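Local coordinates for possible transcriptional regulator, ArsR family protein (Rhodococcus sp. RHA1, PDB 3F6V) that probably binds DNA as a dimeric winged-helix transcriptional regulator of the ArsR family, at residues L49-V54 against A98-P103; A55-R60 against S89-V94; R62-L67 against Y112-Q117. One frame throughout, in Å; residues are numbered along the deposited sequence.

Interaction 1: L49-V54 against A98-P103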
# COMPACT_ATOMS: atom_id res chain seq x y z
N LEU A 49 5.17 -6.79 -10.72
CA LEU A 49 4.68 -6.51 -9.35
C LEU A 49 5.06 -5.12 -8.88
O LEU A 49 6.21 -4.70 -9.03
CB LEU A 49 5.16 -7.54 -8.32
CG LEU A 49 4.78 -9.01 -8.46
CD1 LEU A 49 5.21 -9.76 -7.18
CD2 LEU A 49 3.30 -9.24 -8.76
N ASP A 50 4.08 -4.38 -8.35
CA ASP A 50 4.35 -3.10 -7.78
C ASP A 50 4.68 -3.29 -6.28
O ASP A 50 3.87 -3.87 -5.56
CB ASP A 50 3.07 -2.25 -7.98
CG ASP A 50 3.16 -0.88 -7.36
OD1 ASP A 50 3.13 -0.78 -6.12
OD2 ASP A 50 3.20 0.12 -8.12
N GLN A 51 5.82 -2.79 -5.80
CA GLN A 51 6.28 -3.10 -4.44
C GLN A 51 5.34 -2.54 -3.43
O GLN A 51 5.22 -3.09 -2.34
CB GLN A 51 7.67 -2.50 -4.15
CG GLN A 51 8.83 -3.21 -4.82
CD GLN A 51 9.12 -2.76 -6.19
OE1 GLN A 51 8.44 -1.91 -6.77
NE2 GLN A 51 10.16 -3.32 -6.74
N LEU A 52 4.76 -1.35 -3.70
CA LEU A 52 3.90 -0.75 -2.73
C LEU A 52 2.58 -1.51 -2.63
O LEU A 52 2.11 -1.76 -1.55
CB LEU A 52 3.72 0.73 -3.10
CG LEU A 52 2.72 1.51 -2.22
CD1 LEU A 52 3.03 1.48 -0.75
CD2 LEU A 52 2.77 2.93 -2.71
N GLU A 53 2.00 -1.89 -3.76
CA GLU A 53 0.78 -2.70 -3.73
C GLU A 53 1.03 -4.01 -2.96
O GLU A 53 0.24 -4.40 -2.12
CB GLU A 53 0.30 -2.97 -5.15
CG GLU A 53 -0.93 -3.82 -5.23
CD GLU A 53 -1.38 -4.06 -6.67
OE1 GLU A 53 -0.56 -3.96 -7.61
OE2 GLU A 53 -2.58 -4.39 -6.84
N VAL A 54 2.14 -4.69 -3.27
CA VAL A 54 2.43 -5.97 -2.59
C VAL A 54 2.67 -5.79 -1.10
O VAL A 54 2.12 -6.53 -0.25
CB VAL A 54 3.66 -6.63 -3.25
CG1 VAL A 54 4.22 -7.78 -2.37
CG2 VAL A 54 3.25 -7.14 -4.62
N ALA A 98 8.49 -9.62 -5.47
CA ALA A 98 8.51 -8.15 -5.52
C ALA A 98 9.86 -7.53 -5.20
O ALA A 98 9.99 -6.32 -5.22
CB ALA A 98 7.42 -7.59 -4.63
N GLY A 99 10.88 -8.34 -4.89
CA GLY A 99 12.19 -7.82 -4.57
C GLY A 99 12.35 -7.21 -3.20
O GLY A 99 13.36 -6.51 -2.95
N LEU A 100 11.42 -7.50 -2.29
CA LEU A 100 11.44 -6.91 -0.96
C LEU A 100 12.15 -7.77 0.09
O LEU A 100 12.63 -7.24 1.08
CB LEU A 100 10.00 -6.60 -0.52
CG LEU A 100 9.32 -5.48 -1.31
CD1 LEU A 100 7.81 -5.48 -1.11
CD2 LEU A 100 9.91 -4.13 -0.81
N VAL A 101 12.15 -9.08 -0.15
CA VAL A 101 12.86 -10.02 0.75
C VAL A 101 13.66 -10.97 -0.11
O VAL A 101 13.43 -11.09 -1.32
CB VAL A 101 11.90 -10.79 1.69
CG1 VAL A 101 11.07 -9.82 2.54
CG2 VAL A 101 11.03 -11.70 0.96
N THR A 102 14.58 -11.69 0.55
CA THR A 102 15.52 -12.58 -0.15
C THR A 102 15.59 -13.86 0.67
O THR A 102 15.75 -13.78 1.88
CB THR A 102 16.93 -11.88 -0.18
OG1 THR A 102 16.77 -10.55 -0.75
CG2 THR A 102 17.90 -12.67 -0.99
N PRO A 103 15.48 -15.02 0.01
CA PRO A 103 15.53 -16.31 0.71
C PRO A 103 16.95 -16.90 0.73
O PRO A 103 17.76 -16.62 -0.15
CB PRO A 103 14.63 -17.20 -0.17
CG PRO A 103 14.91 -16.67 -1.56
CD PRO A 103 15.07 -15.18 -1.42
O HOH W 1 12.18 -4.57 -5.95
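Helix 51-55, the first modelled helix of this winged helix-turn-helix protein, packs here against the turn that links helix 85-97 to the first wing strand, 101-106. Ala98 is the centre of the contact. Its CB points at the start of helix 51-55 and meets two apolar side chains: CG1 of Val54 lies 3.9 Å from Ala98 CB, and CD1 of Leu49 lies 4.0 Å from the same atom. Val54 CG1 stands anti to its own backbone N (chi1 166°), which turns this branch to Ala98 and, more loosely, to CD1 of Leu100. Leu100 lays that CD1 against the backbone of helix 51-55, 3.7 Å from Gln51 O.

Gly99, with positive phi, closes helix 85-97 in a Schellman motif and turns the chain into the strand. Facing away from Ala98, Asp50 is the N-cap of helix 51-55. Its OD1 accepts a nearly straight bond from Glu53 N at 2.8 Å, and its OD2 forms a salt bridge with Arg61 of the second subunit.

Gln51 runs alongside the Ala98 carbonyl, with CG 3.3 Å from Ala98 O. A bend at chi2 (86°) brings the amide back to that oxygen. A water donates to Ala98 O at 2.9 Å; its approach to Gln51 NE2 is doubtfully short. The direct bond from Gln51 NE2 to Ala98 O is weak, at 3.4 Å.

Interaction 2: A55-R60 against S89-V94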
# COMPACT_ATOMS: atom_id res chain seq x y z
N ALA A 55 3.48 -4.81 -0.77
CA ALA A 55 3.86 -4.62 0.64
C ALA A 55 2.72 -4.20 1.52
O ALA A 55 2.73 -4.45 2.72
CB ALA A 55 4.99 -3.61 0.77
N ALA A 56 1.73 -3.51 0.94
CA ALA A 56 0.68 -2.91 1.73
C ALA A 56 -0.32 -3.92 2.31
O ALA A 56 -1.10 -3.58 3.20
CB ALA A 56 -0.08 -1.90 0.88
N GLU A 57 -0.32 -5.17 1.83
CA GLU A 57 -1.19 -6.18 2.39
C GLU A 57 -0.81 -6.31 3.90
O GLU A 57 0.37 -6.36 4.21
CB GLU A 57 -0.99 -7.49 1.60
CG GLU A 57 -2.09 -8.49 1.74
CD GLU A 57 -2.04 -9.33 2.99
OE1 GLU A 57 -1.02 -9.32 3.69
OE2 GLU A 57 -3.05 -10.03 3.25
N PRO A 58 -1.79 -6.32 4.83
CA PRO A 58 -1.44 -6.14 6.24
C PRO A 58 -0.53 -7.23 6.88
O PRO A 58 0.33 -6.88 7.70
CB PRO A 58 -2.80 -6.16 6.95
CG PRO A 58 -3.76 -5.69 5.91
CD PRO A 58 -3.24 -6.11 4.58
N THR A 59 -0.68 -8.47 6.46
CA THR A 59 0.25 -9.52 6.94
C THR A 59 1.65 -9.26 6.38
O THR A 59 2.65 -9.38 7.13
CB THR A 59 -0.25 -10.90 6.55
OG1 THR A 59 -1.49 -11.11 7.21
CG2 THR A 59 0.76 -11.97 6.99
N ARG A 60 1.75 -8.93 5.08
CA ARG A 60 3.04 -8.58 4.54
C ARG A 60 3.68 -7.37 5.24
O ARG A 60 4.89 -7.36 5.43
CB ARG A 60 2.96 -8.42 3.02
CG ARG A 60 2.61 -9.72 2.38
CD ARG A 60 2.79 -9.73 0.87
NE ARG A 60 1.69 -9.19 0.08
CZ ARG A 60 0.74 -9.92 -0.51
NH1 ARG A 60 0.63 -11.22 -0.30
NH2 ARG A 60 -0.16 -9.31 -1.25
N SER A 89 4.55 -18.65 4.43
CA SER A 89 5.43 -19.00 3.32
C SER A 89 5.00 -18.35 1.98
O SER A 89 5.85 -17.78 1.28
CB SER A 89 5.51 -20.55 3.17
OG SER A 89 6.49 -20.87 2.22
N GLN A 90 3.72 -18.43 1.64
CA GLN A 90 3.23 -17.86 0.38
C GLN A 90 3.36 -16.33 0.36
O GLN A 90 3.73 -15.77 -0.68
CB GLN A 90 1.78 -18.26 0.11
CG GLN A 90 1.22 -17.68 -1.17
CD GLN A 90 -0.20 -18.17 -1.46
OE1 GLN A 90 -1.10 -18.07 -0.61
NE2 GLN A 90 -0.42 -18.69 -2.67
N HIS A 91 3.05 -15.67 1.48
CA HIS A 91 3.27 -14.19 1.59
C HIS A 91 4.75 -13.89 1.37
O HIS A 91 5.10 -12.92 0.67
CB HIS A 91 2.87 -13.65 2.93
CG HIS A 91 1.41 -13.50 3.10
ND1 HIS A 91 0.67 -12.63 2.33
CD2 HIS A 91 0.54 -14.08 3.96
CE1 HIS A 91 -0.60 -12.68 2.72
NE2 HIS A 91 -0.70 -13.55 3.71
N LEU A 92 5.66 -14.70 1.97
CA LEU A 92 7.10 -14.47 1.78
C LEU A 92 7.54 -14.67 0.33
O LEU A 92 8.44 -13.96 -0.13
CB LEU A 92 7.94 -15.32 2.74
CG LEU A 92 7.80 -14.81 4.20
CD1 LEU A 92 8.23 -15.93 5.18
CD2 LEU A 92 8.59 -13.54 4.48
N ARG A 93 6.92 -15.62 -0.38
CA ARG A 93 7.20 -15.82 -1.81
C ARG A 93 6.77 -14.60 -2.65
O ARG A 93 7.47 -14.19 -3.58
CB ARG A 93 6.46 -17.07 -2.33
CG ARG A 93 6.76 -17.42 -3.77
CD ARG A 93 5.96 -18.64 -4.25
NE ARG A 93 5.91 -18.73 -5.71
CZ ARG A 93 6.80 -19.40 -6.44
NH1 ARG A 93 7.81 -20.03 -5.84
NH2 ARG A 93 6.69 -19.43 -7.76
N VAL A 94 5.61 -14.04 -2.29
CA VAL A 94 5.13 -12.83 -2.99
C VAL A 94 6.10 -11.67 -2.73
O VAL A 94 6.49 -10.92 -3.67
CB VAL A 94 3.69 -12.50 -2.59
CG1 VAL A 94 3.24 -11.22 -3.27
CG2 VAL A 94 2.73 -13.60 -3.07
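The His91 imidazole meets three side chains from the start of helix 58-66: Glu57, Thr59 and Arg60. Thr59 lies over one face of the ring. Its CG2 stands anti to the backbone N, which carries the methyl over the ring for a CH-pi contact, 4.1 Å from the ring centroid and 28° off the normal. Arg60 comes to the ring edge. Its NH1 lies near the ring plane and gives a weak, bent bond to His91 ND1 at 3.0 Å.

The guanidinium plane of Arg60 is turned 57° from the ring. Val94 CG1 sits over the centre of one guanidinium face, 3.9 Å from Arg60 CZ. Glu57 CG lies against the opposite face, toward its rim, so the group is held between two aliphatic carbons. The stronger polar partner of Arg60 is the carbonyl of Val54, which accepts from NE.

Glu57 is the N-cap of helix 58-66. With its chain bent at chi2 (-81°), OE1 turns back to the first turn. There it takes a fairly straight bond from Arg60 N at 3.1 Å and a weaker one from Thr59 N. The same OE1 also comes close to the ring, 3.5 Å from His91 CE1.

The contact joins helix 58-66 to helix 85-97, the expected recognition helix of this fold. Thr59 also packs on Ile88 and Phe81, and Arg60 on Leu95. On the far side of helix 85-97, Leu92 turns to Val74 and Leu77 of helix 74-78.

Interaction 3: R62-L67 against Y112-Q117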
# COMPACT_ATOMS: atom_id res chain seq x y z
N ARG A 62 3.41 -6.56 8.33
CA ARG A 62 3.94 -7.03 9.63
C ARG A 62 5.16 -7.91 9.40
O ARG A 62 6.12 -7.83 10.17
CB ARG A 62 2.86 -7.80 10.40
CG ARG A 62 3.29 -8.24 11.78
CD ARG A 62 3.61 -7.08 12.69
NE ARG A 62 4.10 -7.52 14.00
CZ ARG A 62 5.10 -6.93 14.65
NH1 ARG A 62 5.73 -5.86 14.13
NH2 ARG A 62 5.47 -7.40 15.83
N LEU A 63 5.16 -8.73 8.35
CA LEU A 63 6.33 -9.58 8.09
C LEU A 63 7.55 -8.69 7.81
O LEU A 63 8.66 -8.96 8.29
CB LEU A 63 6.10 -10.49 6.90
CG LEU A 63 5.21 -11.70 7.16
CD1 LEU A 63 4.72 -12.34 5.87
CD2 LEU A 63 5.96 -12.74 8.01
N VAL A 64 7.37 -7.61 7.04
CA VAL A 64 8.46 -6.69 6.78
C VAL A 64 8.97 -6.07 8.09
O VAL A 64 10.20 -5.99 8.30
CB VAL A 64 8.01 -5.62 5.71
CG1 VAL A 64 8.92 -4.42 5.72
CG2 VAL A 64 7.95 -6.28 4.32
N GLN A 65 8.06 -5.63 8.97
CA GLN A 65 8.48 -5.11 10.29
C GLN A 65 9.25 -6.14 11.10
O GLN A 65 10.31 -5.81 11.64
CB GLN A 65 7.29 -4.68 11.09
CG GLN A 65 6.64 -3.43 10.50
CD GLN A 65 5.52 -2.99 11.37
OE1 GLN A 65 4.82 -3.84 11.97
NE2 GLN A 65 5.32 -1.66 11.47
N LEU A 66 8.75 -7.37 11.14
CA LEU A 66 9.43 -8.41 11.89
C LEU A 66 10.85 -8.63 11.40
O LEU A 66 11.79 -8.84 12.20
CB LEU A 66 8.62 -9.69 11.89
CG LEU A 66 7.34 -9.67 12.69
CD1 LEU A 66 6.46 -10.85 12.31
CD2 LEU A 66 7.59 -9.64 14.22
N LEU A 67 11.05 -8.61 10.10
CA LEU A 67 12.36 -8.85 9.53
C LEU A 67 13.36 -7.73 9.80
O LEU A 67 14.57 -7.90 9.52
CB LEU A 67 12.21 -9.13 8.02
CG LEU A 67 11.62 -10.50 7.73
CD1 LEU A 67 11.30 -10.54 6.21
CD2 LEU A 67 12.61 -11.62 8.11
N TYR A 112 14.57 -15.83 5.58
CA TYR A 112 14.25 -14.64 4.78
C TYR A 112 14.85 -13.42 5.43
O TYR A 112 14.93 -13.33 6.64
CB TYR A 112 12.73 -14.48 4.67
CG TYR A 112 12.15 -15.40 3.62
CD1 TYR A 112 12.15 -15.03 2.26
CD2 TYR A 112 11.67 -16.64 3.96
CE1 TYR A 112 11.68 -15.87 1.29
CE2 TYR A 112 11.15 -17.54 2.97
CZ TYR A 112 11.20 -17.14 1.64
OH TYR A 112 10.71 -17.97 0.66
N ARG A 113 15.26 -12.47 4.60
CA ARG A 113 15.81 -11.20 5.07
C ARG A 113 15.32 -10.08 4.15
O ARG A 113 15.01 -10.31 2.98
CB ARG A 113 17.35 -11.27 5.07
CG ARG A 113 17.98 -11.36 3.68
CD ARG A 113 19.48 -11.69 3.87
NE ARG A 113 20.23 -11.63 2.62
CZ ARG A 113 20.30 -12.61 1.72
NH1 ARG A 113 19.69 -13.80 1.94
NH2 ARG A 113 21.03 -12.45 0.62
N LEU A 114 15.29 -8.87 4.69
CA LEU A 114 14.89 -7.71 3.89
C LEU A 114 15.92 -7.37 2.86
O LEU A 114 17.14 -7.49 3.11
CB LEU A 114 14.65 -6.48 4.80
CG LEU A 114 13.38 -6.61 5.65
CD1 LEU A 114 13.34 -5.61 6.76
CD2 LEU A 114 12.14 -6.53 4.80
N ASP A 115 15.46 -6.93 1.67
CA ASP A 115 16.35 -6.48 0.62
C ASP A 115 16.28 -4.94 0.52
O ASP A 115 15.24 -4.40 0.07
CB ASP A 115 15.94 -7.10 -0.71
CG ASP A 115 16.92 -6.83 -1.81
OD1 ASP A 115 17.76 -5.90 -1.66
OD2 ASP A 115 16.87 -7.60 -2.81
N PRO A 116 17.35 -4.20 0.91
CA PRO A 116 17.34 -2.74 0.77
C PRO A 116 16.98 -2.24 -0.63
O PRO A 116 16.39 -1.16 -0.74
CB PRO A 116 18.78 -2.35 1.10
CG PRO A 116 19.19 -3.42 2.08
CD PRO A 116 18.59 -4.69 1.58
N GLN A 117 17.33 -2.98 -1.68
CA GLN A 117 17.04 -2.51 -3.05
C GLN A 117 15.53 -2.36 -3.21
O GLN A 117 15.02 -1.39 -3.77
CB GLN A 117 17.54 -3.53 -4.06
CG GLN A 117 19.06 -3.73 -4.02
CD GLN A 117 19.81 -2.42 -4.12
OE1 GLN A 117 20.44 -1.97 -3.18
NE2 GLN A 117 19.76 -1.81 -5.29
O HOH W 2 16.04 -8.87 7.45
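Leu67 and Leu114 point at each other where helix 58-66 meets strand 109-114. The meeting is between the base of one side chain and the branch of the other: Leu67 CB lies 3.7 Å from Leu114 CG. Leu114 has its CG beside the backbone N (chi1 -71°), which brings both methyls to Val64. CD1 is 3.5 Å from Val64 O. CD2 reaches the side chain of Val64, touching CG1 at 4.0 Å, and these two side chains cross at about a right angle.

Leu67 extends the other way along the strand. Its CD2 rests on the Tyr112 carbonyl, 3.2 Å from Tyr112 O, while its CD1 is near Tyr112 CB. The Tyr112 ring leads away from Leu67 to Leu92, and its OH is hydrogen-bonded to NE of Arg110.

No direct hydrogen bond joins the two segments. A water does so instead, donating to Leu67 O at 2.7 Å and accepting from Leu114 N at 2.9 Å. Asp115 then caps helix 116-129, with OD1 accepting from Gln117 N.

The second subunit adds Leu134 against Val64 and Leu137 against Leu114, so this apolar layer continues into the dimer interface. The contact seats helix 58-66 on wing strand 109-114, part of the hydrophobic core of the winged helix-turn-helix fold.

How the interactions relate
The three contacts lie close together, with centres 8 to 10 Å apart. Interactions 1 and 2 meet through apolar side chains: Val54 CG1 is 3.7 Å from Val94 CG1, and Leu100 CD1 is 3.9 Å from Ala55 CB. Interactions 1 and 3 share the wing sheet: Thr102 N probably bonds to Arg113 O at 2.8 Å, and Asp115 N to Leu100 O. Interactions 2 and 3 both use helix 58-66 and join through Leu63, which touches His91 and Leu92. All three reach the second subunit. A bound magnesium ion lies about 4 Å from the Arg113 side chain and about 12 Å from that of Leu100.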